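Local coordinates for probable secreted solute-binding lipoprotein (Streptomyces coelicolor, PDB 3I3V), which probably captures a solute outside the cell and passes it to a membrane transporter, as solute-binding lipoproteins of this kind generally do, at residues Val165-Gly168 with Trp172-Gln175; Gly219-Lys224 with Thr375-Gly380; Asp231-Gln236 with Ala243-Met248; Ile370-Thr375 with Ala388-Ala393. All coordinates share one frame; numbering follows the deposited sequence.

Interaction 1: residues Val165-Gly168 with Trp172-Gln175; sequences VTVG and WTGQ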
loop_
_atom_site.group_PDB
_atom_site.type_symbol
_atom_site.label_atom_id
_atom_site.label_comp_id
_atom_site.label_asym_id
_atom_site.label_seq_id
_atom_site.Cartn_x
_atom_site.Cartn_y
_atom_site.Cartn_z
ATOM N N VAL C 165 7.039 -65.773 31.659
ATOM C CA VAL C 165 6.253 -65.292 30.518
ATOM C C VAL C 165 5.107 -66.251 30.210
ATOM O O VAL C 165 5.314 -67.448 30.010
ATOM C CB VAL C 165 7.102 -65.127 29.213
ATOM C CG1 VAL C 165 6.244 -64.533 28.115
ATOM C CG2 VAL C 165 8.290 -64.218 29.450
ATOM N N THR C 166 3.889 -65.730 30.183
ATOM C CA THR C 166 2.749 -66.571 29.867
ATOM C C THR C 166 2.331 -66.293 28.420
ATOM O O THR C 166 2.326 -65.148 27.966
ATOM C CB THR C 166 1.567 -66.294 30.816
ATOM O OG1 THR C 166 0.472 -67.159 30.488
ATOM C CG2 THR C 166 1.127 -64.841 30.709
ATOM N N VAL C 167 2.006 -67.350 27.688
ATOM C CA VAL C 167 1.602 -67.206 26.300
ATOM C C VAL C 167 0.894 -68.474 25.834
ATOM O O VAL C 167 1.205 -69.573 26.295
ATOM C CB VAL C 167 2.832 -66.924 25.394
ATOM C CG1 VAL C 167 3.800 -68.100 25.439
ATOM C CG2 VAL C 167 2.381 -66.641 23.965
ATOM N N GLY C 168 -0.071 -68.314 24.931
ATOM C CA GLY C 168 -0.803 -69.463 24.420
ATOM C C GLY C 168 -0.031 -70.143 23.307
ATOM O O GLY C 168 -0.177 -69.802 22.134
ATOM N N TRP C 172 -2.987 -68.505 18.246
ATOM C CA TRP C 172 -2.413 -67.298 17.649
ATOM C C TRP C 172 -1.432 -66.480 18.495
ATOM O O TRP C 172 -0.529 -65.846 17.949
ATOM C CB TRP C 172 -3.532 -66.381 17.144
ATOM C CG TRP C 172 -4.498 -65.927 18.206
ATOM C CD1 TRP C 172 -5.543 -66.636 18.727
ATOM C CD2 TRP C 172 -4.510 -64.653 18.862
ATOM N NE1 TRP C 172 -6.209 -65.878 19.667
ATOM C CE2 TRP C 172 -5.593 -64.658 19.767
ATOM C CE3 TRP C 172 -3.709 -63.510 18.771
ATOM C CZ2 TRP C 172 -5.899 -63.563 20.572
ATOM C CZ3 TRP C 172 -4.015 -62.415 19.573
ATOM C CH2 TRP C 172 -5.100 -62.451 20.461
ATOM N N THR C 173 -1.595 -66.493 19.815
ATOM C CA THR C 173 -0.704 -65.722 20.683
ATOM C C THR C 173 0.688 -66.325 20.615
ATOM O O THR C 173 1.668 -65.620 20.365
ATOM C CB THR C 173 -1.216 -65.688 22.153
ATOM O OG1 THR C 173 -1.432 -67.027 22.624
ATOM C CG2 THR C 173 -2.530 -64.932 22.236
ATOM N N GLY C 174 0.764 -67.639 20.807
ATOM C CA GLY C 174 2.041 -68.322 20.735
ATOM C C GLY C 174 2.675 -68.191 19.355
ATOM O O GLY C 174 3.887 -67.952 19.246
ATOM N N GLN C 175 1.868 -68.325 18.300
ATOM C CA GLN C 175 2.389 -68.232 16.937
ATOM C C GLN C 175 2.946 -66.844 16.615
ATOM O O GLN C 175 3.934 -66.730 15.894
ATOM C CB GLN C 175 1.317 -68.669 15.914
ATOM C CG GLN C 175 0.623 -67.562 15.123
ATOM C CD GLN C 175 1.316 -67.229 13.808
ATOM O OE1 GLN C 175 0.864 -66.358 13.064
ATOM N NE2 GLN C 175 2.410 -67.919 13.517
#

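Interaction 2: residues Gly219-Lys224 with Thr375-Gly380; sequences GVFADK and TSFTRG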
loop_
_atom_site.group_PDB
_atom_site.type_symbol
_atom_site.label_atom_id
_atom_site.label_comp_id
_atom_site.label_asym_id
_atom_site.label_seq_id
_atom_site.Cartn_x
_atom_site.Cartn_y
_atom_site.Cartn_z
ATOM N N GLY C 219 13.537 -72.014 30.544
ATOM C CA GLY C 219 12.333 -71.846 31.341
ATOM C C GLY C 219 11.762 -70.442 31.370
ATOM O O GLY C 219 11.202 -70.022 32.379
ATOM N N VAL C 220 11.878 -69.713 30.266
ATOM C CA VAL C 220 11.361 -68.353 30.214
ATOM C C VAL C 220 9.838 -68.339 30.087
ATOM O O VAL C 220 9.186 -67.372 30.474
ATOM C CB VAL C 220 11.992 -67.561 29.043
ATOM C CG1 VAL C 220 11.226 -66.263 28.803
ATOM C CG2 VAL C 220 13.443 -67.246 29.359
ATOM N N PHE C 221 9.267 -69.416 29.560
ATOM C CA PHE C 221 7.817 -69.497 29.407
ATOM C C PHE C 221 7.220 -70.337 30.515
ATOM O O PHE C 221 7.912 -71.155 31.116
ATOM C CB PHE C 221 7.465 -70.098 28.042
ATOM C CG PHE C 221 8.022 -69.316 26.898
ATOM C CD1 PHE C 221 7.587 -68.020 26.658
ATOM C CD2 PHE C 221 9.050 -69.826 26.126
ATOM C CE1 PHE C 221 8.170 -67.247 25.677
ATOM C CE2 PHE C 221 9.639 -69.053 25.137
ATOM C CZ PHE C 221 9.199 -67.757 24.916
ATOM N N ALA C 222 5.936 -70.125 30.787
ATOM C CA ALA C 222 5.230 -70.875 31.823
ATOM C C ALA C 222 5.310 -72.366 31.524
ATOM O O ALA C 222 5.410 -72.769 30.361
ATOM C CB ALA C 222 3.763 -70.439 31.878
ATOM N N ASP C 223 5.269 -73.187 32.568
ATOM C CA ASP C 223 5.321 -74.626 32.365
ATOM C C ASP C 223 4.141 -75.013 31.476
ATOM O O ASP C 223 3.050 -74.462 31.612
ATOM C CB ASP C 223 5.220 -75.380 33.701
ATOM C CG ASP C 223 6.460 -75.207 34.585
ATOM O OD1 ASP C 223 7.593 -75.234 34.060
ATOM O OD2 ASP C 223 6.298 -75.064 35.817
ATOM N N LYS C 224 4.370 -75.928 30.541
ATOM C CA LYS C 224 3.312 -76.402 29.657
ATOM C C LYS C 224 2.755 -75.368 28.661
ATOM O O LYS C 224 1.671 -75.549 28.117
ATOM C CB LYS C 224 2.174 -76.979 30.514
ATOM C CG LYS C 224 2.656 -78.012 31.531
ATOM C CD LYS C 224 1.524 -78.790 32.214
ATOM C CE LYS C 224 0.580 -77.890 33.009
ATOM N NZ LYS C 224 -0.445 -77.225 32.147
ATOM N N THR C 375 4.336 -77.374 18.830
ATOM C CA THR C 375 5.445 -78.322 18.867
ATOM C C THR C 375 6.731 -77.610 19.288
ATOM O O THR C 375 7.483 -78.107 20.133
ATOM C CB THR C 375 5.671 -78.988 17.475
ATOM O OG1 THR C 375 4.515 -79.745 17.105
ATOM C CG2 THR C 375 6.868 -79.930 17.511
ATOM N N SER C 376 6.971 -76.441 18.704
ATOM C CA SER C 376 8.167 -75.660 19.002
ATOM C C SER C 376 8.297 -75.172 20.444
ATOM O O SER C 376 9.408 -75.013 20.941
ATOM C CB SER C 376 8.251 -74.457 18.063
ATOM O OG SER C 376 8.253 -74.872 16.711
ATOM N N PHE C 377 7.182 -74.907 21.114
ATOM C CA PHE C 377 7.251 -74.434 22.498
ATOM C C PHE C 377 7.586 -75.531 23.512
ATOM O O PHE C 377 7.823 -75.243 24.682
ATOM C CB PHE C 377 5.938 -73.759 22.914
ATOM C CG PHE C 377 5.945 -72.268 22.761
ATOM C CD1 PHE C 377 5.531 -71.668 21.573
ATOM C CD2 PHE C 377 6.370 -71.456 23.806
ATOM C CE1 PHE C 377 5.535 -70.280 21.435
ATOM C CE2 PHE C 377 6.379 -70.068 23.674
ATOM C CZ PHE C 377 5.959 -69.479 22.488
ATOM N N THR C 378 7.591 -76.783 23.067
ATOM C CA THR C 378 7.887 -77.915 23.946
ATOM C C THR C 378 9.386 -77.967 24.230
ATOM O O THR C 378 10.187 -78.151 23.315
ATOM C CB THR C 378 7.455 -79.238 23.296
ATOM O OG1 THR C 378 6.099 -79.126 22.849
ATOM C CG2 THR C 378 7.552 -80.380 24.291
ATOM N N ARG C 379 9.760 -77.801 25.496
ATOM C CA ARG C 379 11.166 -77.799 25.887
ATOM C C ARG C 379 11.949 -79.006 25.403
ATOM O O ARG C 379 11.458 -80.132 25.406
ATOM C CB ARG C 379 11.285 -77.694 27.403
ATOM C CG ARG C 379 10.501 -76.545 27.971
ATOM C CD ARG C 379 10.649 -76.458 29.465
ATOM N NE ARG C 379 11.962 -75.980 29.873
ATOM C CZ ARG C 379 12.210 -75.470 31.073
ATOM N NH1 ARG C 379 11.227 -75.378 31.960
ATOM N NH2 ARG C 379 13.429 -75.054 31.391
ATOM N N GLY C 380 13.184 -78.757 24.989
ATOM C CA GLY C 380 14.035 -79.829 24.510
ATOM C C GLY C 380 13.967 -80.037 23.011
ATOM O O GLY C 380 14.854 -80.668 22.441
#

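Interaction 3: residues Asp231-Gln236 with Ala243-Met248; sequences DSMTTQ and AVQSAM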
loop_
_atom_site.group_PDB
_atom_site.type_symbol
_atom_site.label_atom_id
_atom_site.label_comp_id
_atom_site.label_asym_id
_atom_site.label_seq_id
_atom_site.Cartn_x
_atom_site.Cartn_y
_atom_site.Cartn_z
ATOM N N ASP C 231 -6.741 -67.522 26.438
ATOM C CA ASP C 231 -7.506 -67.440 27.678
ATOM C C ASP C 231 -6.639 -67.787 28.872
ATOM O O ASP C 231 -6.720 -67.131 29.908
ATOM C CB ASP C 231 -8.710 -68.384 27.648
ATOM C CG ASP C 231 -9.734 -67.979 26.617
ATOM O OD1 ASP C 231 -10.035 -66.769 26.521
ATOM O OD2 ASP C 231 -10.241 -68.873 25.909
ATOM N N SER C 232 -5.823 -68.826 28.723
ATOM C CA SER C 232 -4.921 -69.260 29.785
ATOM C C SER C 232 -3.974 -68.107 30.090
ATOM O O SER C 232 -3.740 -67.759 31.245
ATOM C CB SER C 232 -4.100 -70.465 29.324
ATOM O OG SER C 232 -4.910 -71.428 28.675
HETATM N N MSE C 233 -3.436 -67.525 29.025
HETATM C CA MSE C 233 -2.512 -66.403 29.107
HETATM C C MSE C 233 -3.143 -65.217 29.825
HETATM O O MSE C 233 -2.613 -64.711 30.816
HETATM C CB MSE C 233 -2.108 -65.992 27.695
HETATM C CG MSE C 233 -1.162 -64.832 27.606
HETATM SE SE MSE C 233 -0.787 -64.431 25.748
HETATM C CE MSE C 233 -2.225 -63.122 25.432
ATOM N N THR C 234 -4.278 -64.777 29.298
ATOM C CA THR C 234 -5.027 -63.660 29.853
ATOM C C THR C 234 -5.371 -63.880 31.329
ATOM O O THR C 234 -5.316 -62.950 32.130
ATOM C CB THR C 234 -6.313 -63.444 29.043
ATOM O OG1 THR C 234 -5.987 -62.748 27.835
ATOM C CG2 THR C 234 -7.345 -62.657 29.842
ATOM N N THR C 235 -5.722 -65.109 31.685
ATOM C CA THR C 235 -6.057 -65.413 33.066
ATOM C C THR C 235 -4.823 -65.368 33.958
ATOM O O THR C 235 -4.812 -64.669 34.964
ATOM C CB THR C 235 -6.724 -66.811 33.197
ATOM O OG1 THR C 235 -8.107 -66.718 32.836
ATOM C CG2 THR C 235 -6.622 -67.328 34.620
ATOM N N GLN C 236 -3.784 -66.113 33.584
ATOM C CA GLN C 236 -2.554 -66.165 34.375
ATOM C C GLN C 236 -1.983 -64.799 34.724
ATOM O O GLN C 236 -1.509 -64.590 35.839
ATOM C CB GLN C 236 -1.486 -66.998 33.661
ATOM C CG GLN C 236 -1.758 -68.488 33.708
ATOM C CD GLN C 236 -0.626 -69.321 33.138
ATOM O OE1 GLN C 236 -0.709 -70.546 33.100
ATOM N NE2 GLN C 236 0.433 -68.663 32.692
ATOM N N ALA C 243 4.172 -63.063 35.554
ATOM C CA ALA C 243 4.554 -61.657 35.558
ATOM C C ALA C 243 4.789 -60.976 34.211
ATOM O O ALA C 243 4.836 -59.748 34.143
ATOM C CB ALA C 243 5.789 -61.485 36.426
ATOM N N VAL C 244 4.956 -61.742 33.139
ATOM C CA VAL C 244 5.197 -61.117 31.842
ATOM C C VAL C 244 4.234 -61.621 30.784
ATOM O O VAL C 244 3.870 -62.799 30.763
ATOM C CB VAL C 244 6.629 -61.359 31.344
ATOM C CG1 VAL C 244 6.874 -60.552 30.063
ATOM C CG2 VAL C 244 7.630 -60.963 32.417
ATOM N N GLN C 245 3.834 -60.727 29.891
ATOM C CA GLN C 245 2.906 -61.106 28.844
ATOM C C GLN C 245 3.005 -60.217 27.630
ATOM O O GLN C 245 2.904 -58.997 27.749
ATOM C CB GLN C 245 1.476 -61.028 29.368
ATOM C CG GLN C 245 0.432 -61.317 28.322
ATOM C CD GLN C 245 -0.966 -60.950 28.781
ATOM O OE1 GLN C 245 -1.943 -61.600 28.409
ATOM N NE2 GLN C 245 -1.067 -59.903 29.586
ATOM N N SER C 246 3.206 -60.822 26.465
ATOM C CA SER C 246 3.243 -60.062 25.227
ATOM C C SER C 246 1.813 -60.119 24.686
ATOM O O SER C 246 1.234 -61.199 24.575
ATOM C CB SER C 246 4.185 -60.711 24.226
ATOM O OG SER C 246 4.087 -60.051 22.980
ATOM N N ALA C 247 1.225 -58.983 24.345
ATOM C CA ALA C 247 -0.138 -59.043 23.848
ATOM C C ALA C 247 -0.600 -57.751 23.191
ATOM O O ALA C 247 -0.083 -56.684 23.499
ATOM C CB ALA C 247 -1.069 -59.406 24.990
HETATM N N MSE C 248 -1.573 -57.853 22.287
HETATM C CA MSE C 248 -2.116 -56.681 21.610
HETATM C C MSE C 248 -2.534 -55.667 22.673
HETATM O O MSE C 248 -3.022 -56.049 23.736
HETATM C CB MSE C 248 -3.350 -57.060 20.796
HETATM C CG MSE C 248 -3.106 -57.986 19.612
HETATM SE SE MSE C 248 -4.796 -58.451 18.738
HETATM C CE MSE C 248 -4.980 -56.811 17.720
#

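Interaction 4: residues Ile370-Thr375 with Ala388-Ala393; sequences ITATST and AALESA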
loop_
_atom_site.group_PDB
_atom_site.type_symbol
_atom_site.label_atom_id
_atom_site.label_comp_id
_atom_site.label_asym_id
_atom_site.label_seq_id
_atom_site.Cartn_x
_atom_site.Cartn_y
_atom_site.Cartn_z
ATOM N N ILE C 370 0.384 -72.735 13.407
ATOM C CA ILE C 370 0.048 -72.679 14.820
ATOM C C ILE C 370 0.351 -74.035 15.439
ATOM O O ILE C 370 0.829 -74.116 16.567
ATOM C CB ILE C 370 -1.454 -72.352 15.032
ATOM C CG1 ILE C 370 -1.685 -70.850 14.853
ATOM C CG2 ILE C 370 -1.918 -72.837 16.405
ATOM C CD1 ILE C 370 -3.141 -70.449 14.938
ATOM N N THR C 371 0.072 -75.102 14.694
ATOM C CA THR C 371 0.314 -76.448 15.186
ATOM C C THR C 371 1.815 -76.677 15.292
ATOM O O THR C 371 2.282 -77.378 16.195
ATOM C CB THR C 371 -0.321 -77.519 14.251
ATOM O OG1 THR C 371 -1.732 -77.289 14.138
ATOM C CG2 THR C 371 -0.119 -78.915 14.818
ATOM N N ALA C 372 2.568 -76.081 14.370
ATOM C CA ALA C 372 4.024 -76.203 14.368
ATOM C C ALA C 372 4.577 -75.393 15.532
ATOM O O ALA C 372 5.621 -75.726 16.104
ATOM C CB ALA C 372 4.603 -75.676 13.059
ATOM N N THR C 373 3.871 -74.315 15.861
ATOM C CA THR C 373 4.276 -73.451 16.955
ATOM C C THR C 373 4.094 -74.149 18.296
ATOM O O THR C 373 4.917 -73.989 19.193
ATOM C CB THR C 373 3.503 -72.137 16.922
ATOM O OG1 THR C 373 4.087 -71.282 15.931
ATOM C CG2 THR C 373 3.553 -71.456 18.263
ATOM N N SER C 374 3.031 -74.933 18.435
ATOM C CA SER C 374 2.825 -75.667 19.678
ATOM C C SER C 374 4.003 -76.626 19.877
ATOM O O SER C 374 4.602 -76.675 20.948
ATOM C CB SER C 374 1.522 -76.459 19.625
ATOM O OG SER C 374 1.307 -77.143 20.847
ATOM N N THR C 375 4.336 -77.374 18.830
ATOM C CA THR C 375 5.445 -78.322 18.867
ATOM C C THR C 375 6.731 -77.610 19.288
ATOM O O THR C 375 7.483 -78.107 20.133
ATOM C CB THR C 375 5.671 -78.988 17.475
ATOM O OG1 THR C 375 4.515 -79.745 17.105
ATOM C CG2 THR C 375 6.868 -79.930 17.511
ATOM N N ALA C 388 12.026 -77.522 10.994
ATOM C CA ALA C 388 11.348 -78.485 10.131
ATOM C C ALA C 388 9.825 -78.397 10.297
ATOM O O ALA C 388 9.067 -78.452 9.318
ATOM C CB ALA C 388 11.838 -79.911 10.444
ATOM N N ALA C 389 9.377 -78.250 11.539
ATOM C CA ALA C 389 7.951 -78.150 11.817
ATOM C C ALA C 389 7.374 -76.867 11.211
ATOM O O ALA C 389 6.281 -76.869 10.652
ATOM C CB ALA C 389 7.711 -78.179 13.326
ATOM N N LEU C 390 8.117 -75.774 11.323
ATOM C CA LEU C 390 7.663 -74.501 10.779
ATOM C C LEU C 390 7.550 -74.617 9.257
ATOM O O LEU C 390 6.502 -74.325 8.679
ATOM C CB LEU C 390 8.648 -73.392 11.170
ATOM C CG LEU C 390 8.313 -72.383 12.286
ATOM C CD1 LEU C 390 7.288 -72.934 13.260
ATOM C CD2 LEU C 390 9.602 -72.002 13.007
ATOM N N GLU C 391 8.627 -75.069 8.616
ATOM C CA GLU C 391 8.654 -75.213 7.169
ATOM C C GLU C 391 7.598 -76.170 6.621
ATOM O O GLU C 391 7.116 -75.989 5.500
ATOM C CB GLU C 391 10.041 -75.662 6.714
ATOM C CG GLU C 391 11.156 -74.693 7.090
ATOM C CD GLU C 391 12.483 -75.048 6.446
ATOM O OE1 GLU C 391 12.646 -76.212 6.018
ATOM O OE2 GLU C 391 13.366 -74.167 6.377
ATOM N N SER C 392 7.237 -77.181 7.407
ATOM C CA SER C 392 6.229 -78.150 6.986
ATOM C C SER C 392 4.835 -77.550 7.000
ATOM O O SER C 392 3.903 -78.101 6.407
ATOM C CB SER C 392 6.245 -79.369 7.901
ATOM O OG SER C 392 6.890 -80.466 7.273
ATOM N N ALA C 393 4.692 -76.425 7.689
ATOM C CA ALA C 393 3.405 -75.763 7.773
ATOM C C ALA C 393 3.046 -75.223 6.397
ATOM O O ALA C 393 1.885 -74.952 6.110
ATOM C CB ALA C 393 3.464 -74.629 8.800
#

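Interaction 1: residues Val165-Gly168 with Trp172-Gln175
Gly168 meets Thr173 and Gly174 in a small, buried, largely polar contact within the beta-to-alpha connection from strand 163-166 to helix 172-182. Two weak hydrogen bonds close the loop. Gly168 N donates to Thr173 OG1 over 3.0 Å with an N-H...O angle of 122°, and Gly174 N in the first helical turn donates to Gly168 O over 2.7 Å. Thr173 suits its place because OG1 lies between its own backbone N and carbonyl carbon (chi1 54°), turned to the incoming loop, and OG1 is also hydrogen-bonded to Asp171 OD1. Its methyl serves the other side: CG2 rests 3.7 Å above the ring of Trp172, over its centre. Both glycines are demanded by closeness. A CB on Gly168 would stand 2.5 Å from Thr173 OG1, and one on Gly174 would stand 2.3 Å from Gly168 O. The apolar share comes from Val167, whose CG2 lies 3.7 Å from Gly174 CA, while the same side chain also touches Phe221 and Phe377. Because amides of a first helical turn have no carbonyl one turn back within the helix, the bond from Gly174 N to Gly168 O gives such a group a partner; both bonds are bent and weak, so the close backbone approach that the two glycines allow probably holds the turn as much as they do.

Interaction 2: residues Gly219-Lys224 with Thr375-Gly380
The ring of Phe377 drives its edge into the face of Phe221, and this buried pair is the dense half of the contact. Phe377 CE2 stands 3.5 Å above the Phe221 ring, over its centre, with the planes 68° apart and the centroids separated by 4.8 Å: an edge-to-face, T-shaped pair that sets the C-H of CE2 on the pi cloud of Phe221. CG of Phe221 is anti to its carbonyl carbon, beside the backbone N (chi1 -58°), which directs the ring at the end of helix 363-377. Phe377 meets Phe212 edge-to-face as well, and Val167 touches both rings of the pair. A serine in place of Phe221 would probably leave the edge of Phe377 without the aromatic face it rests on and open a gap beside Val167. Nearby, helix 203-217 ends in a Schellman motif, in which Gly219 takes the positive phi (81°) that glycine accepts readily. Over this bare backbone spreads the guanidinium of exposed Arg379, one face on Gly219 CA, with CZ 3.6 Å from that CA; NH2 is hydrogen-bonded to Asp217 O. The solvent side is looser. Asp223 OD1 lies 4.2 Å from Arg379 NH1, too far for a salt bridge although the two charged groups are nearly coplanar, and Asp223 OD1 makes its salt bridge with Arg158 instead.

Interaction 3: residues Asp231-Gln236 with Ala243-Met248
Met233, a selenomethionine here, and Gln245 both hold CG anti to the backbone N (chi1 179° in Met233), which sends the two side chains toward each other from helix 230-238 and strand 242-246. They cross at about a right angle. Met233 runs straight as far as SE and then bends at chi3 (91°), and the bend folds its chain about the amide oxygen of Gln245: OE1 is 3.4 Å from Met233 CG and also 3.4 Å from Met233 CE. Neither distance marks a hydrogen bond; the oxygen simply nestles against weakly polar C-H groups. Beyond it the methyl carries the apolar contact, CE lying 3.9 Å from Ala247 CB, while SE passes 4.0 Å from Ser246 O. A long flexible side chain suits this place, since one residue reaches three successive residues of the other segment, and the small Ala247 leaves room for its end. Thr234 adds little, its CA 4.0 Å from Gln245 OE1. Were Gln245 cut back to an alanine, the amide lying against CG and CE would be lost and Met233 would probably be less firmly held on that side. The axes of helix segment 231-236 and strand segment 244-246 approach to 9.4 Å, their directions 139° apart. In the mixed sheet, strand 242-246 lies between 163-166, parallel to it, and 122-131, antiparallel. Thr166 and Thr173 also touch Met233, whereas Ser246 faces away from 231-236, and its side chain touches Leu177 and Gln180 of helix 172-182.

Interaction 4: residues Ile370-Thr375 with Ala388-Ala393
Ala372 and Ala389 bring helices 363-377 and 383-392 together, and most of what passes between the segments is van der Waals contact around the methyl of Ala372. Its CB lies 4.0 Å from Ala389 CB and 3.8 Å from Leu390 CD1. The alanines suit the place because they are small: the CA atoms of Ala372 and Ala389 come within 5.1 Å, and the segment axes within 8.3 Å, and small residues allow so close an approach. Leu390 reaches the interface by an unusual conformation, chi1 at -104° lying well off a staggered value; its CB sets out along the flank of the helix, yet CD1 ends over Ala372.

A second kind of approach is that of a methyl to a carbonyl. Ala372 CB comes to 3.2 Å from Ala389 O, a tight meeting of methyl and backbone rather than a hydrogen bond. Within its own segment that oxygen accepts a weak bond from Ala393 N, whose shorter bond goes to Leu390 O.

The two threonines near the interface bond back into their own helix: Thr373 OG1 is hydrogen-bonded to Leu369 O, and Thr375 OG1 donates weakly to Thr371 O. Helix 172-182 also touches the pair, with Leu178 against Thr373 and Ile182 against Leu390.

With the directions of segments 370-375 and 388-392 lying 173° apart and a short connection between the helices, the two form an antiparallel helical hairpin, closely packed through small residues, near the C-terminal end of the chain.

All four contacts are mainly buried, but interaction 2 reaches the surface through charged Arg379 and Asp223. Interactions 1 and 3 meet at one sheet, where strands 163-166 and 242-246 are neighbours; there two weak hydrogen bonds, one to a threonine hydroxyl, close the loop into helix 172-182, and a selenomethionine-glutamine crossing joins helix 230-238 to strand 242-246. Interactions 2 and 4 share Thr375 and draw on helix 363-377, one with aromatic rings, the other with methyl groups. Interaction 1 stands among the rest: Val165 pairs its backbone with Val220 and Ala222, Thr173 touches Met233, and Gly174 packs on Thr373. Interactions 3 and 4 do not touch, their nearest atoms being about 11 Å apart.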